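Side-chain contact in glycogen synthase (Cyanobacterium sp. CLg1, PDB 6GNF), which belongs to the starch and bacterial glycogen synthases, two-domain glycosyltransferases, and holds adenosine-5'-diphosphate and a glycan in its pockets: residues A[273-276]-A[277-280]. Sequence-based numbering, arbitrary orientation.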
ATOM      1  N   PRO A 273       9.578   0.067  11.163  1.00 61.31           N
ATOM      2  CA  PRO A 273       9.728   0.119  12.624  1.00 61.26           C
ATOM      3  C   PRO A 273       9.074   1.340  13.264  1.00 61.25           C
ATOM      4  O   PRO A 273       8.556   1.257  14.368  1.00 63.43           O
ATOM      5  CB  PRO A 273      11.243   0.218  12.837  1.00 63.03           C
ATOM      6  CG  PRO A 273      11.874  -0.199  11.560  1.00 62.76           C
ATOM      7  CD  PRO A 273      10.876  -0.006  10.462  1.00 61.88           C
ATOM      8  N   ASN A 274       9.151   2.488  12.609  1.00 60.61           N
ATOM      9  CA  ASN A 274       8.603   3.707  13.205  1.00 61.39           C
ATOM     10  C   ASN A 274       7.083   3.706  13.169  1.00 60.97           C
ATOM     11  O   ASN A 274       6.450   4.238  14.078  1.00 63.40           O
ATOM     12  CB  ASN A 274       9.166   4.969  12.531  1.00 61.00           C
ATOM     13  CG  ASN A 274       8.759   6.242  13.253  1.00 62.35           C
ATOM     14  OD1 ASN A 274       8.994   6.390  14.448  1.00 62.29           O
ATOM     15  ND2 ASN A 274       8.123   7.157  12.536  1.00 62.89           N
ATOM     16  N   PHE A 275       6.501   3.130  12.118  1.00 59.40           N
ATOM     17  CA  PHE A 275       5.048   2.980  12.064  1.00 58.55           C
ATOM     18  C   PHE A 275       4.554   2.043  13.163  1.00 58.11           C
ATOM     19  O   PHE A 275       3.539   2.321  13.803  1.00 57.04           O
ATOM     20  CB  PHE A 275       4.590   2.477  10.702  1.00 56.84           C
ATOM     21  CG  PHE A 275       3.095   2.330  10.583  1.00 57.05           C
ATOM     22  CD1 PHE A 275       2.261   3.420  10.800  1.00 57.76           C
ATOM     23  CD2 PHE A 275       2.528   1.115  10.247  1.00 54.74           C
ATOM     24  CE1 PHE A 275       0.888   3.292  10.689  1.00 56.67           C
ATOM     25  CE2 PHE A 275       1.156   0.981  10.134  1.00 54.43           C
ATOM     26  CZ  PHE A 275       0.335   2.071  10.353  1.00 54.69           C
ATOM     27  N   ALA A 276       5.285   0.952  13.388  1.00 58.94           N
ATOM     28  CA  ALA A 276       4.935  -0.003  14.446  1.00 59.15           C
ATOM     29  C   ALA A 276       4.897   0.717  15.791  1.00 61.79           C
ATOM     30  O   ALA A 276       3.981   0.528  16.589  1.00 62.52           O
ATOM     31  CB  ALA A 276       5.947  -1.141  14.488  1.00 58.01           C
ATOM     32  N   HIS A 277       5.911   1.548  16.010  1.00 64.91           N
ATOM     33  CA  HIS A 277       6.002   2.397  17.185  1.00 68.85           C
ATOM     34  C   HIS A 277       4.783   3.304  17.316  1.00 66.44           C
ATOM     35  O   HIS A 277       4.241   3.448  18.399  1.00 64.99           O
ATOM     36  CB  HIS A 277       7.268   3.238  17.079  1.00 74.09           C
ATOM     37  CG  HIS A 277       7.659   3.898  18.352  1.00 83.38           C
ATOM     38  ND1 HIS A 277       6.844   4.819  18.975  1.00 86.51           N
ATOM     39  CD2 HIS A 277       8.801   3.851  19.081  1.00 88.31           C
ATOM     40  CE1 HIS A 277       7.446   5.277  20.055  1.00 88.41           C
ATOM     41  NE2 HIS A 277       8.633   4.706  20.142  1.00 91.18           N
ATOM     42  N   GLU A 278       4.382   3.940  16.218  1.00 64.29           N
ATOM     43  CA  GLU A 278       3.225   4.838  16.237  1.00 63.67           C
ATOM     44  C   GLU A 278       1.954   4.094  16.588  1.00 62.57           C
ATOM     45  O   GLU A 278       1.160   4.561  17.398  1.00 64.11           O
ATOM     46  CB  GLU A 278       3.045   5.525  14.886  1.00 63.91           C
ATOM     47  CG  GLU A 278       4.049   6.630  14.618  1.00 64.98           C
ATOM     48  CD  GLU A 278       4.005   7.159  13.200  1.00 64.88           C
ATOM     49  OE1 GLU A 278       3.505   6.463  12.295  1.00 65.00           O
ATOM     50  OE2 GLU A 278       4.476   8.300  13.018  1.00 63.03           O
ATOM     51  N   VAL A 279       1.785   2.908  16.008  1.00 61.54           N
ATOM     52  CA  VAL A 279       0.566   2.126  16.194  1.00 60.45           C
ATOM     53  C   VAL A 279       0.391   1.704  17.650  1.00 62.65           C
ATOM     54  O   VAL A 279      -0.711   1.781  18.183  1.00 61.59           O
ATOM     55  CB  VAL A 279       0.555   0.887  15.272  1.00 59.24           C
ATOM     56  CG1 VAL A 279      -0.545  -0.092  15.663  1.00 58.58           C
ATOM     57  CG2 VAL A 279       0.369   1.317  13.827  1.00 58.86           C
ATOM     58  N   THR A 280       1.474   1.262  18.283  1.00 64.36           N
ATOM     59  CA  THR A 280       1.392   0.743  19.649  1.00 66.83           C
ATOM     60  C   THR A 280       1.427   1.845  20.711  1.00 70.97           C
ATOM     61  O   THR A 280       1.239   1.560  21.890  1.00 74.63           O
ATOM     62  CB  THR A 280       2.531  -0.255  19.933  1.00 64.90           C
ATOM     63  OG1 THR A 280       3.781   0.351  19.611  1.00 65.28           O
ATOM     64  CG2 THR A 280       2.372  -1.492  19.087  1.00 62.39           C
TER
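E278 reaches back one helical turn toward N274 and F275, a compact example of side chains organised by i to i+3 and i to i+4 spacing within helix 273-281. Its CB lies 3.4 Å from F275 O, and CG, set anti to its own carbonyl carbon (chi1 -75°), packs at the same distance from N274 O. Beyond CG the chain stays extended. OE1 sits in the plane of the F275 ring, at its edge, 3.6 Å from CD1, with ring and carboxylate planes 82° apart. OE2 comes within 3.9 Å of N274 ND2, too long for a direct bond; instead OE2 accepts from G456 N, while ND2 donates to G456 O. One face of F275 receives V279 CG2, a CH-pi contact 3.7 Å from the ring centroid. A276 O takes two bonds, from T280 N and, at 3.0 Å, from T280 OG1, arriving from opposite faces of its carbonyl plane. Chemically, the contact implies a division of labour: V279 gives F275 an apolar face, OE1 at the ring edge is consistent with a weak attraction to the slightly positive C-H rim, and N274 and E278 together clasp both backbone polar groups of G456, tying this helix to the chain just before helix 457-461.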